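Local atomic coordinates of SusD superfamily protein (Parabacteroides distasonis, PDB entry 3OTN), a protein that probably binds nutrient glycans at the outer membrane, as in other members of the SusD family. Residues I286-F291 against K449-K454; V292-K297 against K433-K438; P166-A171 against G188-L193; R122-F127 against W355-Y360; E303-Q306 against N311-G314. All blocks are in the same frame, centred on the assembly; numbering follows the deposited sequence.

Interaction 1. Residues I286-F291 against K449-K454; sequences IPTKEF and KTNWGK
The N-cap of the short helix 289-292 meets a type I beta turn here, with Thr288 and Glu290 facing Asn451 and Trp452. Thr288 illustrates how one hydroxyl can accept one bond and donate another. With OG1 between the backbone N and the carbonyl carbon (chi1 61°), it accepts from Phe291 N, closing the first turn of the helix at 3.0 Å from N to OG1. The same OG1 donates to a water that lies 2.8 Å from it, and Asn451 ND2 donates to that water too, at 3.0 Å, so the hydrogen-bonded link between the segments runs through water. Beside it, the Glu290 carboxylate stacks on the Asn451 amide with planes 23° apart; OE1 of Glu290 comes no closer than 3.6 Å to Asn451 ND2. The methyl CG2 of Thr288 reaches the edge of the Trp452 indole, 3.9 Å from CH2, while Asn451 CB covers the middle of one indole face. Thr56 of strand 55-56 and Tyr64 also touch Trp452. Within the turn, Thr450 OG1 accepts from Trp452 N. A threonine-capped helix start thus meets an ST turn set in a type I beta turn.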
# COMPACT_ATOMS: atom_id res chain seq x y z
N ILE A 286 -5.77 15.18 -1.61
CA ILE A 286 -5.71 16.09 -2.72
C ILE A 286 -4.24 16.13 -3.13
O ILE A 286 -3.39 16.33 -2.26
CB ILE A 286 -6.15 17.49 -2.23
CG1 ILE A 286 -7.53 17.43 -1.55
CG2 ILE A 286 -6.15 18.53 -3.41
CD1 ILE A 286 -8.65 16.91 -2.45
N PRO A 287 -3.92 15.97 -4.44
CA PRO A 287 -2.52 16.02 -4.83
C PRO A 287 -2.02 17.46 -4.79
O PRO A 287 -2.80 18.39 -4.98
CB PRO A 287 -2.54 15.51 -6.26
CG PRO A 287 -3.88 16.00 -6.80
CD PRO A 287 -4.81 16.02 -5.61
N THR A 288 -0.73 17.66 -4.55
CA THR A 288 -0.17 18.99 -4.62
C THR A 288 0.00 19.39 -6.08
O THR A 288 0.33 18.56 -6.94
CB THR A 288 1.17 19.13 -3.91
OG1 THR A 288 2.13 18.26 -4.52
CG2 THR A 288 1.04 18.83 -2.46
N LYS A 289 -0.22 20.67 -6.34
CA LYS A 289 0.12 21.30 -7.62
C LYS A 289 1.59 21.03 -8.00
O LYS A 289 1.87 20.72 -9.13
CB LYS A 289 -0.17 22.81 -7.51
CG LYS A 289 0.39 23.72 -8.62
CD LYS A 289 0.24 25.22 -8.21
CE LYS A 289 1.39 26.09 -8.77
NZ LYS A 289 1.32 26.31 -10.24
N GLU A 290 2.50 21.11 -7.04
CA GLU A 290 3.96 20.89 -7.25
C GLU A 290 4.31 19.47 -7.70
O GLU A 290 5.18 19.28 -8.56
CB GLU A 290 4.77 21.21 -5.97
CG GLU A 290 4.79 22.69 -5.54
CD GLU A 290 3.59 23.10 -4.66
OE1 GLU A 290 2.60 22.32 -4.53
OE2 GLU A 290 3.65 24.22 -4.13
N PHE A 291 3.64 18.46 -7.15
CA PHE A 291 3.83 17.10 -7.62
C PHE A 291 3.28 16.90 -9.00
O PHE A 291 3.94 16.29 -9.85
CB PHE A 291 3.24 16.06 -6.67
CG PHE A 291 3.49 14.64 -7.12
CD1 PHE A 291 4.78 14.17 -7.30
CD2 PHE A 291 2.42 13.78 -7.38
CE1 PHE A 291 5.01 12.85 -7.71
CE2 PHE A 291 2.63 12.47 -7.79
CZ PHE A 291 3.94 11.99 -7.95
N LYS A 449 12.94 19.91 3.52
CA LYS A 449 12.03 21.02 3.84
C LYS A 449 10.78 20.91 2.97
O LYS A 449 10.88 20.80 1.74
CB LYS A 449 12.69 22.35 3.58
CG LYS A 449 11.94 23.54 4.20
CD LYS A 449 12.81 24.82 4.20
CE LYS A 449 13.07 25.31 2.77
NZ LYS A 449 13.77 26.64 2.71
N THR A 450 9.61 20.94 3.60
CA THR A 450 8.37 20.69 2.86
C THR A 450 7.93 21.99 2.22
O THR A 450 8.48 23.05 2.52
CB THR A 450 7.23 20.19 3.76
OG1 THR A 450 6.89 21.22 4.70
CG2 THR A 450 7.63 18.94 4.50
N ASN A 451 6.90 21.88 1.36
CA ASN A 451 6.22 23.05 0.76
C ASN A 451 5.79 24.10 1.79
O ASN A 451 5.73 25.29 1.46
CB ASN A 451 4.97 22.62 -0.04
CG ASN A 451 5.31 21.74 -1.24
OD1 ASN A 451 6.42 21.78 -1.72
ND2 ASN A 451 4.34 20.94 -1.73
N TRP A 452 5.54 23.67 3.02
CA TRP A 452 5.03 24.54 4.10
C TRP A 452 6.09 24.98 5.15
O TRP A 452 5.74 25.41 6.25
CB TRP A 452 3.80 23.82 4.73
CG TRP A 452 2.81 23.45 3.61
CD1 TRP A 452 1.88 24.29 3.02
CD2 TRP A 452 2.74 22.20 2.88
NE1 TRP A 452 1.23 23.62 2.00
CE2 TRP A 452 1.74 22.35 1.88
CE3 TRP A 452 3.43 20.97 2.98
CZ2 TRP A 452 1.39 21.30 1.00
CZ3 TRP A 452 3.08 19.92 2.09
CH2 TRP A 452 2.06 20.11 1.12
N GLY A 453 7.38 24.89 4.80
CA GLY A 453 8.49 25.32 5.68
C GLY A 453 8.99 24.38 6.79
O GLY A 453 9.87 24.76 7.58
N LYS A 454 8.47 23.15 6.86
CA LYS A 454 8.84 22.22 7.96
C LYS A 454 10.00 21.34 7.55
O LYS A 454 10.07 20.92 6.40
CB LYS A 454 7.62 21.37 8.35
CG LYS A 454 6.38 22.19 8.71
CD LYS A 454 6.62 23.12 9.91
CE LYS A 454 5.34 23.89 10.25
NZ LYS A 454 5.62 25.12 11.06
O HOH W 1 4.55 18.38 -3.19

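Interaction 2. Residues V292-K297 against K433-K438; sequences VESFEK and KIRDDK. With ACT (acetate ion), chain I.
Two small guests, an acetate ion and a water, occupy the junction of Ser294 and Arg435, which otherwise touch loosely, Ser294 CB lying 4.0 Å from Arg435 NH1. The acetate, probably from the crystallisation liquor, puts its O atom at the edge of the guanidinium and in its plane. There it accepts from Arg435 NH1 at 3.0 Å and, less directly, from NH2 at 3.2 Å. The water is held three ways: it accepts from Arg435 NH1, 2.8 Å away, and donates to both Ser294 OG and Asp437 OD1. Arg435 extends from the end of strand 433-435, which pairs with strand 442-444 as a two-stranded antiparallel sheet, whereas Ser294 sits in the type I beta turn Val292-Phe295. A stretched chain from CG to NE, begun with CG opposite the backbone N (chi1 -166°), carries the guanidinium across to that turn, where Asp412 makes a salt bridge with NE and Phe416 of helix 403-418 packs on both Arg435 and Ser294. A leucine in place of Arg435 is likely to leave Asp412 without this cation, and the acetate and the water without the guanidinium N-H groups. The other polar ends have second partners: Ser294 OG bonds to Phe291 O, and Asp437 OD1 pairs with Lys54. Backbone also closes in, Ser294 CB lying 3.5 Å from Asp437 O.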
# COMPACT_ATOMS: atom_id res chain seq x y z
N VAL A 292 2.06 17.39 -9.24
CA VAL A 292 1.44 17.21 -10.56
C VAL A 292 2.34 17.85 -11.62
O VAL A 292 2.59 17.26 -12.68
CB VAL A 292 0.01 17.76 -10.58
CG1 VAL A 292 -0.55 17.82 -12.02
CG2 VAL A 292 -0.90 16.90 -9.67
N GLU A 293 2.86 19.04 -11.33
CA GLU A 293 3.65 19.79 -12.31
C GLU A 293 5.10 19.26 -12.44
O GLU A 293 5.82 19.75 -13.28
CB GLU A 293 3.58 21.29 -12.00
CG GLU A 293 2.11 21.75 -12.19
CD GLU A 293 1.83 23.21 -11.94
OE1 GLU A 293 2.74 23.92 -11.47
OE2 GLU A 293 0.69 23.62 -12.26
N SER A 294 5.49 18.27 -11.62
CA SER A 294 6.83 17.63 -11.68
C SER A 294 6.98 16.51 -12.72
O SER A 294 8.10 16.08 -12.98
CB SER A 294 7.23 17.07 -10.31
OG SER A 294 6.55 15.88 -9.94
N PHE A 295 5.86 16.01 -13.24
CA PHE A 295 5.88 14.98 -14.28
C PHE A 295 6.52 15.54 -15.55
O PHE A 295 6.38 16.71 -15.85
CB PHE A 295 4.47 14.50 -14.64
CG PHE A 295 3.84 13.59 -13.62
CD1 PHE A 295 3.46 14.06 -12.37
CD2 PHE A 295 3.53 12.26 -13.95
CE1 PHE A 295 2.84 13.23 -11.45
CE2 PHE A 295 2.92 11.42 -13.04
CZ PHE A 295 2.57 11.90 -11.79
N GLU A 296 7.16 14.66 -16.30
CA GLU A 296 7.80 14.99 -17.56
C GLU A 296 6.77 15.62 -18.52
O GLU A 296 5.57 15.25 -18.50
CB GLU A 296 8.42 13.71 -18.14
CG GLU A 296 9.56 13.91 -19.14
CD GLU A 296 10.25 12.59 -19.48
OE1 GLU A 296 10.37 11.70 -18.60
OE2 GLU A 296 10.68 12.45 -20.64
N LYS A 297 7.21 16.60 -19.30
CA LYS A 297 6.35 17.24 -20.32
C LYS A 297 5.82 16.18 -21.26
O LYS A 297 6.55 15.27 -21.64
CB LYS A 297 7.13 18.31 -21.10
CG LYS A 297 6.23 19.28 -21.89
N LYS A 433 15.50 8.90 1.20
CA LYS A 433 15.57 9.92 0.16
C LYS A 433 14.15 10.38 -0.18
O LYS A 433 13.23 9.58 -0.23
CB LYS A 433 16.25 9.40 -1.11
CG LYS A 433 17.70 8.93 -0.93
CD LYS A 433 18.69 10.07 -0.93
CE LYS A 433 20.12 9.53 -0.86
NZ LYS A 433 21.02 10.70 -0.70
N ILE A 434 14.01 11.68 -0.42
CA ILE A 434 12.74 12.27 -0.85
C ILE A 434 12.97 13.00 -2.20
O ILE A 434 13.90 13.83 -2.33
CB ILE A 434 12.27 13.28 0.20
CG1 ILE A 434 11.72 12.52 1.42
CG2 ILE A 434 11.21 14.23 -0.37
CD1 ILE A 434 11.35 13.45 2.60
N ARG A 435 12.13 12.69 -3.18
CA ARG A 435 12.21 13.37 -4.46
C ARG A 435 11.70 14.82 -4.31
O ARG A 435 10.57 15.05 -3.90
CB ARG A 435 11.39 12.64 -5.53
CG ARG A 435 11.69 13.10 -6.93
CD ARG A 435 10.75 12.47 -7.96
NE ARG A 435 11.29 12.65 -9.30
CZ ARG A 435 11.15 13.75 -10.04
NH1 ARG A 435 10.46 14.82 -9.61
NH2 ARG A 435 11.71 13.77 -11.24
N ASP A 436 12.54 15.79 -4.64
CA ASP A 436 12.16 17.19 -4.62
C ASP A 436 11.42 17.55 -5.91
O ASP A 436 11.91 17.29 -7.01
CB ASP A 436 13.40 18.10 -4.49
CG ASP A 436 13.02 19.58 -4.46
OD1 ASP A 436 12.33 20.00 -3.53
OD2 ASP A 436 13.41 20.30 -5.39
N ASP A 437 10.24 18.15 -5.78
CA ASP A 437 9.36 18.34 -6.95
C ASP A 437 9.96 19.32 -7.98
O ASP A 437 9.87 19.09 -9.18
CB ASP A 437 8.01 18.85 -6.51
CG ASP A 437 7.27 17.88 -5.64
OD1 ASP A 437 7.34 16.67 -5.95
OD2 ASP A 437 6.61 18.32 -4.67
N LYS A 438 10.57 20.39 -7.48
CA LYS A 438 11.08 21.46 -8.33
C LYS A 438 12.30 21.00 -9.13
O LYS A 438 12.38 21.24 -10.33
CB LYS A 438 11.43 22.70 -7.48
C ACT I . 11.23 17.61 -12.42
O ACT I . 10.56 16.67 -11.92
OXT ACT I . 11.03 18.71 -11.90
CH3 ACT I . 12.22 17.47 -13.55
O HOH W 2 8.26 14.92 -7.89

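Interaction 3. Residues P166-A171 against G188-L193; sequences PDLLEA and GAVKAL
Leu168 turns its CG opposite its own carbonyl carbon (chi1 -74°), while Leu193 sets CG opposite its backbone N (chi1 -180°), and the two side chains meet at about a right angle. Leu168 CD1 rests 3.8 Å from Leu193 CG, and CD2 of Leu168 lies 3.9 Å from CD2 of Leu193. Past Val190 the same leucine slides in the opposite direction, its CD2 4.2 Å from Val190 CG1. The other methyl of that valine, CG2, abuts Ala171 CB at 4.0 Å. Helices 156-172 and 187-202 run roughly antiparallel, their local axes 9.9 Å apart, in the TPR-like helical part of the SusD fold. Ala123 of helix 108-133 also touches Leu168. Shortening Leu168 to an alanine would probably open a gap beside Leu193 and take from Val190 CG1 its methyl neighbour. The side chains meet one another through carbon alone, and Val190 CG1 also rests on Leu168 O (3.9 Å), so helix-to-helix adhesion here depends on shape and hydrophobic burial rather than on directional bonds.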
# COMPACT_ATOMS: atom_id res chain seq x y z
N PRO A 166 10.88 -16.23 7.80
CA PRO A 166 10.57 -17.67 7.86
C PRO A 166 9.16 -18.03 7.41
O PRO A 166 8.97 -19.05 6.76
CB PRO A 166 10.80 -18.04 9.33
CG PRO A 166 11.72 -17.01 9.86
CD PRO A 166 11.41 -15.73 9.10
N ASP A 167 8.17 -17.19 7.73
CA ASP A 167 6.78 -17.44 7.27
C ASP A 167 6.73 -17.49 5.75
O ASP A 167 6.15 -18.40 5.16
CB ASP A 167 5.81 -16.32 7.77
CG ASP A 167 5.33 -16.52 9.23
OD1 ASP A 167 5.67 -17.53 9.89
OD2 ASP A 167 4.58 -15.63 9.72
N LEU A 168 7.38 -16.52 5.12
CA LEU A 168 7.32 -16.39 3.67
C LEU A 168 8.15 -17.51 3.00
O LEU A 168 7.72 -18.05 2.00
CB LEU A 168 7.77 -15.01 3.22
CG LEU A 168 6.70 -13.94 3.53
CD1 LEU A 168 7.18 -12.52 3.30
CD2 LEU A 168 5.42 -14.17 2.71
N LEU A 169 9.27 -17.89 3.61
CA LEU A 169 10.10 -18.94 3.01
C LEU A 169 9.38 -20.28 3.09
O LEU A 169 9.51 -21.13 2.19
CB LEU A 169 11.46 -19.03 3.69
CG LEU A 169 12.43 -17.85 3.47
CD1 LEU A 169 13.67 -18.07 4.36
CD2 LEU A 169 12.82 -17.66 1.99
N GLU A 170 8.63 -20.50 4.17
CA GLU A 170 7.82 -21.72 4.27
C GLU A 170 6.66 -21.65 3.27
O GLU A 170 6.41 -22.63 2.54
CB GLU A 170 7.33 -21.93 5.69
CG GLU A 170 8.53 -22.18 6.68
CD GLU A 170 8.14 -22.11 8.16
OE1 GLU A 170 6.94 -21.96 8.49
OE2 GLU A 170 9.05 -22.21 9.00
N ALA A 171 5.98 -20.50 3.18
CA ALA A 171 4.86 -20.37 2.22
C ALA A 171 5.33 -20.62 0.77
O ALA A 171 4.66 -21.26 -0.05
CB ALA A 171 4.16 -18.98 2.37
N GLY A 188 2.17 -15.98 -6.36
CA GLY A 188 2.55 -14.65 -6.85
C GLY A 188 2.52 -13.58 -5.76
O GLY A 188 3.40 -12.72 -5.70
N ALA A 189 1.52 -13.64 -4.88
CA ALA A 189 1.42 -12.75 -3.74
C ALA A 189 2.60 -12.96 -2.78
O ALA A 189 3.19 -11.99 -2.31
CB ALA A 189 0.03 -12.95 -2.99
N VAL A 190 2.92 -14.22 -2.51
CA VAL A 190 4.04 -14.55 -1.62
C VAL A 190 5.34 -14.01 -2.19
O VAL A 190 6.15 -13.44 -1.45
CB VAL A 190 4.19 -16.11 -1.44
CG1 VAL A 190 5.52 -16.45 -0.77
CG2 VAL A 190 3.00 -16.67 -0.70
N LYS A 191 5.55 -14.21 -3.49
CA LYS A 191 6.80 -13.74 -4.13
C LYS A 191 6.86 -12.22 -4.18
O LYS A 191 7.92 -11.67 -3.98
CB LYS A 191 6.99 -14.26 -5.57
CG LYS A 191 6.95 -15.73 -5.75
CD LYS A 191 8.06 -16.44 -5.11
CE LYS A 191 8.08 -17.96 -5.54
NZ LYS A 191 9.31 -18.51 -5.00
N ALA A 192 5.74 -11.55 -4.42
CA ALA A 192 5.69 -10.07 -4.44
C ALA A 192 6.02 -9.50 -3.05
O ALA A 192 6.82 -8.57 -2.92
CB ALA A 192 4.32 -9.58 -4.92
N LEU A 193 5.39 -10.05 -2.02
CA LEU A 193 5.66 -9.63 -0.67
C LEU A 193 7.09 -9.91 -0.26
O LEU A 193 7.74 -9.03 0.32
CB LEU A 193 4.72 -10.30 0.34
CG LEU A 193 4.92 -9.91 1.81
CD1 LEU A 193 4.92 -8.38 2.00
CD2 LEU A 193 3.85 -10.58 2.67

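Interaction 4. Residues R122-F127 against W355-Y360; sequences RALYYF and WSVYRY. With EDO (1,2-ethanediol), chain R; EDO (1,2-ethanediol), chain S.
The ring of Phe127 is met at its edge, near its plane, by the hydroxyl of Tyr358, whose OH lies 3.9 Å from CE2 of Phe127; the two side chains cross at about a right angle. On the phenylalanine ring Arg131 makes a cation-pi contact, and Leu193 of helix 187-202 packs against both aromatic residues. This is where helix 108-133 meets a classic beta bulge, in which Val357 and Tyr358 lie opposite the single residue Tyr251 of strand 249-253. The bulge presents two neighbouring side chains to one helix. Phe127, with CG anti to the backbone N (chi1 -172°), swings its ring toward the tyrosine, and one helical turn back Leu124 applies CD1 to Val357 CG1 at 4.3 Å. Phe33 also touches Leu124. The hydroxyl of Tyr358 is hydrogen-bonded to Asp196 of helix 187-202. Away from this interface, Tyr360 OH shares a hydrogen bond with O2 of a 1,2-ethanediol at 3.0 Å, a molecule that Gln381 and Gln388 also hold and that, like a second one nearby in the text of this contact, probably comes from the crystallisation liquor. Back on helix 108-133, Arg122 CG lies at the edge of the Tyr126 ring, and Arg122 NH1 donates in the guanidinium plane to O2 of that second 1,2-ethanediol, at 2.9 Å and a nearly straight 171°.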
# COMPACT_ATOMS: atom_id res chain seq x y z
N ARG A 122 0.32 -13.43 8.17
CA ARG A 122 0.99 -13.03 9.37
C ARG A 122 2.20 -12.19 8.99
O ARG A 122 2.43 -11.14 9.58
CB ARG A 122 1.37 -14.25 10.22
CG ARG A 122 2.10 -13.83 11.46
CD ARG A 122 2.21 -14.90 12.47
NE ARG A 122 3.08 -15.98 12.05
CZ ARG A 122 3.20 -17.13 12.70
NH1 ARG A 122 2.52 -17.35 13.82
NH2 ARG A 122 4.01 -18.06 12.22
N ALA A 123 2.98 -12.65 8.01
CA ALA A 123 4.09 -11.90 7.49
C ALA A 123 3.66 -10.52 6.99
O ALA A 123 4.37 -9.55 7.22
CB ALA A 123 4.83 -12.66 6.37
N LEU A 124 2.53 -10.46 6.29
CA LEU A 124 2.00 -9.22 5.74
C LEU A 124 1.66 -8.20 6.84
O LEU A 124 2.09 -7.03 6.78
CB LEU A 124 0.77 -9.50 4.85
CG LEU A 124 0.12 -8.30 4.11
CD1 LEU A 124 1.07 -7.70 3.08
CD2 LEU A 124 -1.23 -8.65 3.54
N TYR A 125 0.93 -8.64 7.86
CA TYR A 125 0.53 -7.76 8.96
C TYR A 125 1.78 -7.20 9.67
O TYR A 125 1.85 -5.99 9.93
CB TYR A 125 -0.35 -8.48 9.97
CG TYR A 125 -1.74 -8.81 9.45
CD1 TYR A 125 -2.57 -7.82 8.91
CD2 TYR A 125 -2.26 -10.07 9.59
CE1 TYR A 125 -3.83 -8.10 8.47
CE2 TYR A 125 -3.54 -10.37 9.13
CZ TYR A 125 -4.31 -9.38 8.57
OH TYR A 125 -5.57 -9.67 8.14
N TYR A 126 2.75 -8.07 9.95
CA TYR A 126 3.97 -7.68 10.62
C TYR A 126 4.83 -6.75 9.77
O TYR A 126 5.44 -5.83 10.31
CB TYR A 126 4.81 -8.89 11.06
CG TYR A 126 4.45 -9.36 12.44
CD1 TYR A 126 4.72 -8.56 13.57
CD2 TYR A 126 3.85 -10.59 12.63
CE1 TYR A 126 4.40 -9.00 14.84
CE2 TYR A 126 3.54 -11.05 13.90
CZ TYR A 126 3.78 -10.25 15.00
OH TYR A 126 3.42 -10.72 16.26
N PHE A 127 4.87 -6.98 8.46
CA PHE A 127 5.64 -6.12 7.56
C PHE A 127 5.09 -4.70 7.55
O PHE A 127 5.87 -3.77 7.49
CB PHE A 127 5.66 -6.73 6.14
CG PHE A 127 6.58 -6.04 5.16
CD1 PHE A 127 7.89 -5.74 5.49
CD2 PHE A 127 6.14 -5.78 3.88
CE1 PHE A 127 8.74 -5.15 4.54
CE2 PHE A 127 6.97 -5.20 2.92
CZ PHE A 127 8.26 -4.87 3.26
N TRP A 355 -8.99 -2.35 -3.92
CA TRP A 355 -7.78 -1.55 -3.60
C TRP A 355 -6.55 -2.47 -3.60
O TRP A 355 -6.50 -3.46 -2.88
CB TRP A 355 -7.93 -0.86 -2.26
CG TRP A 355 -6.73 -0.13 -1.74
CD1 TRP A 355 -5.83 -0.58 -0.80
CD2 TRP A 355 -6.27 1.17 -2.13
NE1 TRP A 355 -4.88 0.36 -0.57
CE2 TRP A 355 -5.12 1.45 -1.36
CE3 TRP A 355 -6.75 2.15 -3.01
CZ2 TRP A 355 -4.42 2.65 -1.47
CZ3 TRP A 355 -6.06 3.36 -3.11
CH2 TRP A 355 -4.91 3.58 -2.34
N SER A 356 -5.56 -2.14 -4.42
CA SER A 356 -4.36 -2.97 -4.51
C SER A 356 -3.43 -2.95 -3.31
O SER A 356 -3.18 -1.91 -2.73
CB SER A 356 -3.55 -2.57 -5.73
OG SER A 356 -4.27 -2.92 -6.85
N VAL A 357 -2.93 -4.13 -2.95
CA VAL A 357 -1.78 -4.27 -2.05
C VAL A 357 -0.51 -4.51 -2.90
O VAL A 357 0.50 -3.86 -2.68
CB VAL A 357 -2.00 -5.43 -1.02
CG1 VAL A 357 -0.75 -5.69 -0.20
CG2 VAL A 357 -3.19 -5.11 -0.13
N TYR A 358 -0.57 -5.44 -3.85
CA TYR A 358 0.51 -5.61 -4.86
C TYR A 358 -0.08 -5.74 -6.25
O TYR A 358 -1.03 -6.51 -6.45
CB TYR A 358 1.41 -6.84 -4.60
CG TYR A 358 2.33 -6.61 -3.44
CD1 TYR A 358 3.40 -5.75 -3.56
CD2 TYR A 358 2.10 -7.21 -2.21
CE1 TYR A 358 4.22 -5.47 -2.47
CE2 TYR A 358 2.92 -6.94 -1.13
CZ TYR A 358 3.98 -6.08 -1.28
OH TYR A 358 4.77 -5.78 -0.23
N ARG A 359 0.49 -5.02 -7.20
CA ARG A 359 0.19 -5.19 -8.62
C ARG A 359 1.50 -5.35 -9.40
O ARG A 359 2.57 -5.06 -8.91
CB ARG A 359 -0.67 -4.05 -9.15
CG ARG A 359 -0.01 -2.67 -9.24
CD ARG A 359 -1.03 -1.71 -9.77
NE ARG A 359 -0.60 -0.30 -9.88
CZ ARG A 359 -0.31 0.34 -11.01
NH1 ARG A 359 -0.31 -0.29 -12.18
NH2 ARG A 359 -0.05 1.66 -10.98
N TYR A 360 1.39 -5.88 -10.60
CA TYR A 360 2.57 -6.23 -11.40
C TYR A 360 3.51 -5.08 -11.69
O TYR A 360 4.74 -5.28 -11.67
CB TYR A 360 2.08 -6.86 -12.70
CG TYR A 360 3.09 -7.59 -13.54
CD1 TYR A 360 3.93 -8.54 -12.99
CD2 TYR A 360 3.09 -7.43 -14.91
CE1 TYR A 360 4.78 -9.27 -13.79
CE2 TYR A 360 3.94 -8.15 -15.72
CZ TYR A 360 4.77 -9.06 -15.16
OH TYR A 360 5.62 -9.76 -15.95
C1 EDO R . 0.85 -20.35 15.95
O1 EDO R . 0.25 -20.78 17.16
C2 EDO R . 2.31 -20.77 15.93
O2 EDO R . 3.07 -19.86 15.13
C1 EDO S . 8.80 -8.07 -18.79
O1 EDO S . 9.66 -7.48 -19.77
C2 EDO S . 7.51 -7.27 -18.69
O2 EDO S . 6.43 -8.15 -18.36

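Interaction 5. Residues E303-Q306 against N311-G314; sequences EEKQ and NYKG. With EDO (1,2-ethanediol), chain O.
Lys305 reaches across to Asn311 and Tyr312 by a chain that leaves CB with CG beside the backbone N and runs extended through CG and CD. CE comes to the edge of the Tyr312 ring, 3.9 Å from CD1, and lies 3.4 Å from Asn311 O. A bend at the last torsion (chi4 71°) then turns NZ into three oxygens. It donates to Asn311 OD1 at 2.8 Å and to Asn311 O at 3.0 Å, in each case from well above the carbonyl plane, and it forms a salt bridge with Glu304 OE2, also at 3.0 Å, on the anti side of the carboxylate. Glu304 OE1 is hydrogen-bonded to Thr310 OG1, so both oxygens of the carboxylate have partners. Asn311 ND2 donates to O1 of a 1,2-ethanediol, probably from the crystallisation liquor, 2.8 Å away and almost straight at 177°. Tyr312 is fixed by its hydroxyl to Asp346 and Gln342. Thus a type II beta turn, Glu303-Gln306, is pinned by its lysine to the end of strand 308-312, the middle strand of a three-stranded antiparallel sheet.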
# COMPACT_ATOMS: atom_id res chain seq x y z
N GLU A 303 -2.38 13.96 -18.42
CA GLU A 303 -3.46 14.38 -19.33
C GLU A 303 -4.79 14.28 -18.58
O GLU A 303 -4.96 13.43 -17.68
CB GLU A 303 -3.49 13.54 -20.60
CG GLU A 303 -2.22 13.71 -21.43
CD GLU A 303 -2.22 12.88 -22.71
OE1 GLU A 303 -3.22 12.17 -22.99
OE2 GLU A 303 -1.20 12.94 -23.42
N GLU A 304 -5.70 15.17 -18.94
CA GLU A 304 -6.98 15.29 -18.25
C GLU A 304 -7.68 13.94 -18.17
O GLU A 304 -7.83 13.26 -19.18
CB GLU A 304 -7.89 16.29 -18.97
CG GLU A 304 -9.27 16.53 -18.31
CD GLU A 304 -9.19 17.15 -16.90
OE1 GLU A 304 -8.22 17.86 -16.59
OE2 GLU A 304 -10.16 16.95 -16.15
N LYS A 305 -8.12 13.59 -16.96
CA LYS A 305 -8.82 12.32 -16.72
C LYS A 305 -7.99 11.05 -17.03
O LYS A 305 -8.51 10.03 -17.49
CB LYS A 305 -10.23 12.33 -17.36
CG LYS A 305 -11.17 13.34 -16.65
CD LYS A 305 -12.53 13.46 -17.27
CE LYS A 305 -13.32 14.63 -16.71
NZ LYS A 305 -12.80 15.99 -17.13
N GLN A 306 -6.70 11.14 -16.71
CA GLN A 306 -5.84 9.98 -16.59
C GLN A 306 -5.65 9.83 -15.10
O GLN A 306 -6.58 9.39 -14.44
CB GLN A 306 -4.55 10.15 -17.41
CG GLN A 306 -4.87 10.19 -18.93
CD GLN A 306 -5.38 8.85 -19.49
OE1 GLN A 306 -5.17 7.79 -18.92
NE2 GLN A 306 -6.02 8.91 -20.63
N ASN A 311 -11.91 19.22 -14.09
CA ASN A 311 -13.29 19.57 -14.32
C ASN A 311 -14.19 18.32 -14.34
O ASN A 311 -13.72 17.19 -14.56
CB ASN A 311 -13.41 20.38 -15.63
CG ASN A 311 -13.16 19.53 -16.87
OD1 ASN A 311 -13.89 18.59 -17.14
ND2 ASN A 311 -12.13 19.88 -17.63
N TYR A 312 -15.47 18.53 -14.09
CA TYR A 312 -16.47 17.45 -14.16
C TYR A 312 -17.82 18.11 -14.37
O TYR A 312 -17.87 19.21 -14.92
CB TYR A 312 -16.40 16.51 -12.92
CG TYR A 312 -16.83 15.09 -13.23
CD1 TYR A 312 -16.05 14.25 -14.02
CD2 TYR A 312 -18.06 14.59 -12.76
CE1 TYR A 312 -16.49 12.94 -14.36
CE2 TYR A 312 -18.48 13.29 -13.08
CZ TYR A 312 -17.69 12.48 -13.87
OH TYR A 312 -18.14 11.22 -14.17
N LYS A 313 -18.91 17.41 -14.15
CA LYS A 313 -20.24 18.01 -14.22
C LYS A 313 -20.90 17.79 -12.87
O LYS A 313 -20.60 16.81 -12.18
CB LYS A 313 -21.08 17.35 -15.32
CG LYS A 313 -20.45 17.37 -16.71
CD LYS A 313 -21.46 17.00 -17.83
CE LYS A 313 -20.75 16.71 -19.16
NZ LYS A 313 -21.68 16.56 -20.31
N GLY A 314 -21.78 18.70 -12.48
CA GLY A 314 -22.58 18.53 -11.28
C GLY A 314 -23.53 17.36 -11.46
O GLY A 314 -24.06 17.14 -12.54
C1 EDO O . -10.82 23.42 -16.41
O1 EDO O . -10.55 22.13 -16.96
C2 EDO O . -9.56 24.28 -16.50
O2 EDO O . -8.60 23.82 -15.54

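Interactions 1 and 2 lie on the opposite side of the chain's centre from interaction 3; interaction 4 sits near the centre. Interactions 1 and 2 are 11 Å apart between centres and touch directly, Glu290 O lying 3.5 Å from Asp437 CB, and helix 289-292 runs from one into the other. Interactions 3 and 4, with centres 10 Å apart, share a buried core of helices 108-133, 156-172 and 187-202 with strand 358-359: Asp167 OD2 bridges to Arg122 NE at 2.8 Å, and Leu193 CD1 lies 3.4 Å from Tyr358 OH. Interaction 5 stands at the surface, about 22 Å from interaction 2 between centres. Along the chain, the segments of interaction 4 alternate with those of interactions 1 and 2.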